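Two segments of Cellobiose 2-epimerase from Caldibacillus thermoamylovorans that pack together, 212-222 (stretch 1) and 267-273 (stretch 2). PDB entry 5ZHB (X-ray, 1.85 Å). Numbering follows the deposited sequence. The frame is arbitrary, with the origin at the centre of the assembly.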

# COMPACT_ATOMS: atom_id res chain seq x y z
N LEU A 212 12.59 9.99 -7.36
CA LEU A 212 12.12 9.31 -6.14
C LEU A 212 13.10 8.25 -5.64
O LEU A 212 13.36 8.12 -4.43
CB LEU A 212 10.73 8.74 -6.43
CG LEU A 212 9.59 9.78 -6.32
CD1 LEU A 212 8.39 9.44 -7.12
CD2 LEU A 212 9.16 9.95 -4.87
N ILE A 213 13.66 7.50 -6.57
CA ILE A 213 14.59 6.44 -6.19
C ILE A 213 15.81 7.04 -5.52
O ILE A 213 16.27 6.58 -4.47
CB ILE A 213 14.95 5.56 -7.40
CG1 ILE A 213 13.75 4.75 -7.82
CG2 ILE A 213 16.15 4.65 -7.06
CD1 ILE A 213 13.81 4.26 -9.25
N ASP A 214 16.30 8.15 -6.07
CA ASP A 214 17.48 8.81 -5.54
C ASP A 214 17.20 9.44 -4.18
O ASP A 214 18.02 9.32 -3.26
CB ASP A 214 18.06 9.74 -6.59
CG ASP A 214 19.52 10.06 -6.32
OD1 ASP A 214 20.33 9.10 -6.34
OD2 ASP A 214 19.78 11.20 -5.93
N LEU A 215 15.99 10.02 -4.01
CA LEU A 215 15.58 10.49 -2.70
C LEU A 215 15.57 9.34 -1.69
O LEU A 215 16.00 9.49 -0.55
CB LEU A 215 14.21 11.16 -2.79
CG LEU A 215 14.12 12.54 -3.46
CD1 LEU A 215 12.68 12.91 -3.69
CD2 LEU A 215 14.78 13.57 -2.61
N PHE A 216 15.03 8.18 -2.08
CA PHE A 216 15.07 7.03 -1.19
C PHE A 216 16.52 6.69 -0.83
O PHE A 216 16.83 6.53 0.35
CB PHE A 216 14.36 5.80 -1.75
CG PHE A 216 12.91 5.76 -1.28
CD1 PHE A 216 12.59 5.28 -0.01
CD2 PHE A 216 11.91 6.32 -2.06
CE1 PHE A 216 11.28 5.29 0.44
CE2 PHE A 216 10.60 6.32 -1.61
CZ PHE A 216 10.29 5.83 -0.36
N TYR A 217 17.36 6.61 -1.85
CA TYR A 217 18.75 6.18 -1.66
C TYR A 217 19.51 7.17 -0.77
O TYR A 217 20.06 6.77 0.26
CB TYR A 217 19.47 5.95 -2.98
CG TYR A 217 20.91 5.53 -2.71
CD1 TYR A 217 21.21 4.22 -2.33
CD2 TYR A 217 21.95 6.46 -2.77
CE1 TYR A 217 22.52 3.85 -2.03
CE2 TYR A 217 23.25 6.08 -2.49
CZ TYR A 217 23.54 4.78 -2.13
OH TYR A 217 24.81 4.42 -1.86
N GLU A 218 19.46 8.47 -1.12
CA GLU A 218 20.22 9.53 -0.45
C GLU A 218 19.62 10.02 0.86
O GLU A 218 20.35 10.26 1.81
CB GLU A 218 20.31 10.79 -1.31
CG GLU A 218 21.24 10.69 -2.50
CD GLU A 218 21.61 12.07 -3.05
OE1 GLU A 218 21.20 13.14 -2.50
OE2 GLU A 218 22.32 12.03 -4.08
N LYS A 219 18.29 10.23 0.90
CA LYS A 219 17.67 10.85 2.07
C LYS A 219 17.03 9.84 3.03
O LYS A 219 17.17 9.97 4.24
CB LYS A 219 16.65 11.86 1.53
CG LYS A 219 17.14 12.84 0.44
CD LYS A 219 18.25 13.76 0.94
CE LYS A 219 18.77 14.70 -0.13
NZ LYS A 219 19.62 15.71 0.50
N VAL A 220 16.27 8.87 2.51
CA VAL A 220 15.43 8.03 3.35
C VAL A 220 16.28 6.95 4.03
O VAL A 220 16.23 6.77 5.25
CB VAL A 220 14.25 7.43 2.54
CG1 VAL A 220 13.35 6.61 3.45
CG2 VAL A 220 13.46 8.48 1.76
N PHE A 221 17.06 6.26 3.21
CA PHE A 221 17.85 5.10 3.62
C PHE A 221 19.10 5.53 4.37
O PHE A 221 19.88 6.32 3.84
CB PHE A 221 18.24 4.41 2.32
CG PHE A 221 19.09 3.14 2.38
CD1 PHE A 221 18.74 2.07 3.20
CD2 PHE A 221 20.21 3.01 1.55
CE1 PHE A 221 19.50 0.90 3.20
CE2 PHE A 221 20.96 1.84 1.56
CZ PHE A 221 20.61 0.79 2.40
N ASP A 222 19.21 5.04 5.61
CA ASP A 222 20.39 5.17 6.44
C ASP A 222 21.43 4.13 6.01
O ASP A 222 21.25 2.92 6.20
CB ASP A 222 20.00 5.01 7.89
CG ASP A 222 21.14 5.21 8.88
OD1 ASP A 222 22.22 4.71 8.59
OD2 ASP A 222 20.90 5.82 9.93
N ARG A 267 23.92 0.40 -9.58
CA ARG A 267 24.25 -0.68 -8.67
C ARG A 267 23.97 -0.31 -7.23
O ARG A 267 23.72 -1.18 -6.42
CB ARG A 267 25.74 -1.07 -8.80
CG ARG A 267 26.13 -1.68 -10.14
CD ARG A 267 25.28 -2.89 -10.50
NE ARG A 267 25.28 -3.80 -9.35
CZ ARG A 267 24.44 -4.80 -9.11
NH1 ARG A 267 23.58 -5.21 -10.02
NH2 ARG A 267 24.50 -5.39 -7.93
N LYS A 268 24.07 0.97 -6.86
CA LYS A 268 23.83 1.31 -5.47
C LYS A 268 22.35 1.07 -5.07
O LYS A 268 22.06 0.79 -3.91
CB LYS A 268 24.37 2.70 -5.15
CG LYS A 268 23.86 3.88 -5.94
CD LYS A 268 24.85 5.04 -5.86
CE LYS A 268 24.29 6.40 -6.15
NZ LYS A 268 24.07 6.60 -7.58
N TYR A 269 21.45 1.18 -6.03
CA TYR A 269 20.02 1.06 -5.80
C TYR A 269 19.67 -0.42 -5.65
O TYR A 269 18.99 -0.80 -4.69
CB TYR A 269 19.23 1.67 -6.96
CG TYR A 269 19.46 3.17 -7.19
CD1 TYR A 269 19.84 4.00 -6.14
CD2 TYR A 269 19.26 3.75 -8.43
CE1 TYR A 269 20.04 5.35 -6.33
CE2 TYR A 269 19.46 5.10 -8.64
CZ TYR A 269 19.86 5.90 -7.58
OH TYR A 269 20.08 7.24 -7.71
N THR A 270 20.16 -1.25 -6.60
CA THR A 270 20.09 -2.70 -6.47
C THR A 270 20.63 -3.16 -5.12
O THR A 270 19.99 -3.94 -4.40
CB THR A 270 20.79 -3.34 -7.67
OG1 THR A 270 19.87 -3.18 -8.75
CG2 THR A 270 21.00 -4.83 -7.52
N GLN A 271 21.81 -2.67 -4.73
CA GLN A 271 22.39 -3.07 -3.46
C GLN A 271 21.52 -2.60 -2.29
O GLN A 271 21.42 -3.28 -1.27
CB GLN A 271 23.81 -2.53 -3.25
CG GLN A 271 24.55 -3.27 -2.14
CD GLN A 271 24.68 -4.74 -2.49
OE1 GLN A 271 25.13 -5.08 -3.58
NE2 GLN A 271 24.24 -5.60 -1.59
N MET A 272 20.90 -1.42 -2.40
CA MET A 272 19.99 -0.96 -1.37
C MET A 272 18.83 -1.97 -1.22
O MET A 272 18.52 -2.35 -0.11
CB MET A 272 19.45 0.46 -1.65
CG MET A 272 18.34 0.89 -0.70
SD MET A 272 17.78 2.56 -1.07
CE MET A 272 17.19 2.37 -2.75
N VAL A 273 18.21 -2.38 -2.32
CA VAL A 273 17.10 -3.32 -2.27
C VAL A 273 17.50 -4.56 -1.47
O VAL A 273 16.75 -5.03 -0.60
CB VAL A 273 16.67 -3.61 -3.72
CG1 VAL A 273 15.79 -4.86 -3.84
CG2 VAL A 273 15.96 -2.40 -4.32

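Two helices of one chain, 212-220 and 267-273, cross at 66° with their axes 10.5 Å apart at closest approach. That spacing leaves room for large side chains between the backbones, and aromatic rings fill much of it. The nearest CA pair, Tyr217 CA and Tyr269 CA at 6.7 Å, sets the register. Ile213, Tyr217 and Phe221, four residues apart, all direct CA-to-CB toward the second helix. The helix widens into a pi-type turn at 216-220, and Phe221, the first residue to leave helical geometry, still bonds back through its N to Phe216 O at 2.9 Å.

The polar link is a single hydrogen bond: Tyr269 OH donates to Asp214 OD1 at 2.3 Å, a very short distance. The carboxylate oxygen lies near the plane of the phenol ring, at its edge, so the tyrosine can satisfy its hydroxyl while one face takes carbon.

Three CH-pi contacts use ring faces. Ile213 CG2 sits 3.5 Å from the centroid of the Tyr269 ring, almost on the ring normal. Met272 CG covers the Phe221 ring in the same way, 3.6 Å from its centroid. Lys268 contributes aliphatic carbon rather than charge, its CG lying 4.1 Å from the centroid of the Tyr217 ring.

The two tyrosines pair directly. Tyr269 turns its edge toward the face of Tyr217 in an offset arrangement, planes at 67°, and Tyr269 CE1 comes within 3.5 Å of Tyr217 CB.

Sulfur adds a second kind of contact to the Tyr217 and Phe221 rings. Met272, extended through chi1 and chi2, reaches both Tyr217 and Phe221: its SD meets the edge of the former, 4.0 Å from Tyr217 CD1, and lies obliquely 4.1 Å from the Phe221 ring centroid. One flexible thioether thus serves two differently oriented aromatics.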